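Local coordinates for protein Glp_546_48378_50642 (Giardia intestinalis, PDB 2QVW) that cleaves double-stranded RNA in the RNA interference pathway, releasing small interfering RNAs of 21 to 23 base pairs that direct destruction of matching RNAs, at residues D276-F288 with G295-R307. Numbering follows the deposited sequence.
Sequences DIQNTICALDKSF and GGERYFAITAGLR
Arg298 ties its helix to the C-terminal part of segment 276-288, gripping Asp285 and Phe288 together. Its NE meets Asp285 OD2 at 2.8 Å in a salt bridge, nearly along the carboxylate C-O axis, while NH2 donates to Asp285 O on an in-plane lone pair (2.8 Å). The same NH2 reaches Phe288 O, in the guanidinium plane but from above that carbonyl's plane (2.8 Å); NH1 is held by Pro289 O and lies at the edge of the Phe288 ring. With CG anti to the backbone N (chi1 171°) and a bend at chi2, the chain curls toward these acceptors, which pin the guanidinium's rotation.

Ile277, Thr280 and Tyr299 form the buried, close-packed part: Ile277 CG1 makes a CH-pi contact over one face of the Tyr299 ring, 4.1 Å from its centroid, and Thr280 CB lies beside Tyr299 CD1. Phe288 CD2 touches Ile302 CG1 at 4.0 Å, and Leu284 meets Leu306 through their CD1 methyls. The Asp285 and Ile281 side is more open, both residues being partly exposed.

Helix 267-284, consistent with Dicer's connector helix from the PAZ region, packs on helix 295-306 of the first RNase III region, the two segments crossing at 71° with axes 9.0 Å apart. Thr98 hydrogen-bonds both Tyr299 OH and Asp276 OD2, while Phe300 and Ala304 lean on helix 330-356, which carries Glu338, a likely manganese ligand.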
# COMPACT_ATOMS: atom_id res chain seq x y z
N ASP A 276 9.53 6.72 -13.79
CA ASP A 276 8.67 7.46 -12.89
C ASP A 276 8.93 6.87 -11.51
O ASP A 276 9.51 7.53 -10.63
CB ASP A 276 7.21 7.25 -13.29
CG ASP A 276 6.26 8.27 -12.67
OD1 ASP A 276 6.66 9.02 -11.75
OD2 ASP A 276 5.09 8.31 -13.12
N ILE A 277 8.51 5.62 -11.35
CA ILE A 277 8.69 4.91 -10.10
C ILE A 277 10.04 5.22 -9.46
O ILE A 277 10.12 5.97 -8.49
CB ILE A 277 8.60 3.39 -10.32
CG1 ILE A 277 7.22 3.01 -10.87
CG2 ILE A 277 8.86 2.66 -9.02
CD1 ILE A 277 6.96 1.52 -10.91
N GLN A 278 11.10 4.63 -10.02
CA GLN A 278 12.45 4.84 -9.51
C GLN A 278 12.70 6.24 -8.96
O GLN A 278 13.25 6.40 -7.87
CB GLN A 278 13.48 4.56 -10.59
CG GLN A 278 13.67 3.11 -10.90
CD GLN A 278 15.01 2.85 -11.54
OE1 GLN A 278 15.32 3.38 -12.62
NE2 GLN A 278 15.82 2.02 -10.88
N ASN A 279 12.28 7.24 -9.72
CA ASN A 279 12.46 8.62 -9.31
C ASN A 279 11.68 8.87 -8.05
O ASN A 279 12.20 9.44 -7.09
CB ASN A 279 11.99 9.57 -10.40
CG ASN A 279 12.16 11.01 -9.99
OD1 ASN A 279 11.61 11.45 -8.98
ND2 ASN A 279 12.91 11.77 -10.78
N THR A 280 10.42 8.46 -8.05
CA THR A 280 9.56 8.64 -6.89
C THR A 280 10.21 8.02 -5.67
O THR A 280 10.37 8.67 -4.64
CB THR A 280 8.17 8.01 -7.12
OG1 THR A 280 7.55 8.62 -8.26
CG2 THR A 280 7.29 8.24 -5.90
N ILE A 281 10.60 6.75 -5.79
CA ILE A 281 11.23 6.02 -4.70
C ILE A 281 12.32 6.83 -4.00
O ILE A 281 12.16 7.23 -2.85
CB ILE A 281 11.88 4.72 -5.21
CG1 ILE A 281 10.80 3.79 -5.77
CG2 ILE A 281 12.65 4.05 -4.08
CD1 ILE A 281 9.72 3.42 -4.79
N CYS A 282 13.42 7.08 -4.69
CA CYS A 282 14.50 7.86 -4.09
C CYS A 282 14.30 9.35 -4.32
O CYS A 282 14.95 9.96 -5.15
CB CYS A 282 15.84 7.43 -4.68
SG CYS A 282 16.01 7.79 -6.44
N ALA A 283 13.39 9.93 -3.56
CA ALA A 283 13.11 11.35 -3.66
C ALA A 283 12.17 11.67 -2.54
O ALA A 283 12.19 12.77 -2.00
CB ALA A 283 12.46 11.66 -4.98
N LEU A 284 11.35 10.69 -2.19
CA LEU A 284 10.38 10.84 -1.13
C LEU A 284 10.37 9.62 -0.22
O LEU A 284 9.60 9.56 0.74
CB LEU A 284 8.98 11.06 -1.74
CG LEU A 284 8.73 12.33 -2.58
CD1 LEU A 284 7.46 12.19 -3.41
CD2 LEU A 284 8.64 13.53 -1.65
N ASP A 285 11.23 8.65 -0.52
CA ASP A 285 11.28 7.43 0.27
C ASP A 285 11.59 7.65 1.75
O ASP A 285 10.97 7.05 2.62
CB ASP A 285 12.31 6.47 -0.28
CG ASP A 285 12.14 5.07 0.27
OD1 ASP A 285 13.08 4.26 0.14
OD2 ASP A 285 11.06 4.79 0.82
N LYS A 286 12.57 8.51 2.03
CA LYS A 286 12.96 8.81 3.40
C LYS A 286 12.18 10.01 3.91
O LYS A 286 12.48 10.57 4.95
CB LYS A 286 14.46 9.12 3.47
CG LYS A 286 15.36 8.17 2.68
CD LYS A 286 15.30 8.46 1.17
CE LYS A 286 16.23 7.54 0.37
NZ LYS A 286 16.25 7.89 -1.09
N SER A 287 11.17 10.40 3.15
CA SER A 287 10.34 11.54 3.52
C SER A 287 8.93 11.07 3.86
O SER A 287 8.08 11.87 4.26
CB SER A 287 10.28 12.57 2.38
OG SER A 287 11.56 13.11 2.12
N PHE A 288 8.68 9.78 3.70
CA PHE A 288 7.36 9.23 3.98
C PHE A 288 7.47 8.06 4.94
O PHE A 288 8.37 7.23 4.82
CB PHE A 288 6.73 8.76 2.67
CG PHE A 288 5.30 8.36 2.79
CD1 PHE A 288 4.32 9.32 3.00
CD2 PHE A 288 4.92 7.04 2.66
CE1 PHE A 288 2.99 8.96 3.09
CE2 PHE A 288 3.59 6.67 2.75
CZ PHE A 288 2.62 7.64 2.96
N GLY A 295 10.37 -0.83 -4.16
CA GLY A 295 10.17 -0.85 -5.59
C GLY A 295 8.83 -0.30 -6.03
O GLY A 295 8.43 0.78 -5.60
N GLY A 296 8.14 -1.06 -6.87
CA GLY A 296 6.85 -0.63 -7.38
C GLY A 296 5.74 -0.44 -6.36
O GLY A 296 4.95 0.49 -6.48
N GLU A 297 5.67 -1.32 -5.37
CA GLU A 297 4.63 -1.19 -4.36
C GLU A 297 4.88 0.00 -3.44
O GLU A 297 3.94 0.67 -3.02
CB GLU A 297 4.52 -2.49 -3.55
CG GLU A 297 3.76 -3.60 -4.28
CD GLU A 297 3.69 -4.91 -3.50
OE1 GLU A 297 4.74 -5.53 -3.29
OE2 GLU A 297 2.57 -5.31 -3.09
N ARG A 298 6.14 0.29 -3.13
CA ARG A 298 6.45 1.44 -2.29
C ARG A 298 6.07 2.70 -3.07
O ARG A 298 5.69 3.71 -2.47
CB ARG A 298 7.94 1.47 -1.96
CG ARG A 298 8.41 2.73 -1.26
CD ARG A 298 7.81 2.91 0.12
NE ARG A 298 8.42 4.02 0.85
CZ ARG A 298 7.98 4.49 2.02
NH1 ARG A 298 6.92 3.96 2.60
NH2 ARG A 298 8.58 5.52 2.59
N TYR A 299 6.18 2.65 -4.39
CA TYR A 299 5.82 3.78 -5.23
C TYR A 299 4.35 4.06 -5.07
O TYR A 299 3.97 5.06 -4.47
CB TYR A 299 6.12 3.49 -6.70
CG TYR A 299 5.34 4.36 -7.67
CD1 TYR A 299 5.53 5.74 -7.71
CD2 TYR A 299 4.39 3.81 -8.51
CE1 TYR A 299 4.77 6.54 -8.55
CE2 TYR A 299 3.63 4.60 -9.35
CZ TYR A 299 3.83 5.95 -9.36
OH TYR A 299 3.06 6.73 -10.19
N PHE A 300 3.52 3.17 -5.61
CA PHE A 300 2.07 3.33 -5.55
C PHE A 300 1.60 3.69 -4.15
O PHE A 300 0.63 4.42 -3.97
CB PHE A 300 1.38 2.04 -6.00
CG PHE A 300 -0.11 2.06 -5.85
CD1 PHE A 300 -0.88 2.96 -6.57
CD2 PHE A 300 -0.75 1.19 -4.97
CE1 PHE A 300 -2.27 3.01 -6.41
CE2 PHE A 300 -2.13 1.22 -4.80
CZ PHE A 300 -2.89 2.13 -5.53
N ALA A 301 2.31 3.18 -3.15
CA ALA A 301 1.97 3.46 -1.76
C ALA A 301 2.18 4.93 -1.48
O ALA A 301 1.39 5.56 -0.77
CB ALA A 301 2.83 2.62 -0.85
N ILE A 302 3.26 5.48 -2.03
CA ILE A 302 3.60 6.88 -1.85
C ILE A 302 2.67 7.77 -2.65
O ILE A 302 2.28 8.85 -2.21
CB ILE A 302 5.07 7.15 -2.26
CG1 ILE A 302 6.01 6.64 -1.16
CG2 ILE A 302 5.29 8.63 -2.51
CD1 ILE A 302 7.46 7.04 -1.35
N THR A 303 2.31 7.31 -3.84
CA THR A 303 1.42 8.08 -4.68
C THR A 303 0.07 8.20 -4.01
O THR A 303 -0.47 9.28 -3.87
CB THR A 303 1.23 7.41 -6.04
OG1 THR A 303 2.51 7.16 -6.62
CG2 THR A 303 0.43 8.30 -6.95
N ALA A 304 -0.45 7.07 -3.56
CA ALA A 304 -1.75 7.03 -2.90
C ALA A 304 -1.81 7.88 -1.64
O ALA A 304 -2.84 8.46 -1.32
CB ALA A 304 -2.11 5.62 -2.56
N GLY A 305 -0.70 7.95 -0.92
CA GLY A 305 -0.67 8.72 0.30
C GLY A 305 -0.34 10.17 0.08
O GLY A 305 -0.63 11.00 0.94
N LEU A 306 0.26 10.49 -1.07
CA LEU A 306 0.65 11.87 -1.36
C LEU A 306 -0.13 12.54 -2.48
O LEU A 306 -0.19 13.76 -2.55
CB LEU A 306 2.15 11.92 -1.68
CG LEU A 306 3.03 11.55 -0.50
CD1 LEU A 306 4.45 11.40 -0.97
CD2 LEU A 306 2.93 12.62 0.56
N ARG A 307 -0.74 11.75 -3.36
CA ARG A 307 -1.52 12.30 -4.46
C ARG A 307 -2.98 12.23 -4.06
O ARG A 307 -3.72 11.34 -4.47
CB ARG A 307 -1.29 11.53 -5.75
CG ARG A 307 0.05 11.85 -6.40
CD ARG A 307 0.19 13.36 -6.66
NE ARG A 307 -0.89 13.87 -7.51
CZ ARG A 307 -0.81 13.99 -8.83
NH1 ARG A 307 0.30 13.65 -9.46
NH2 ARG A 307 -1.86 14.43 -9.52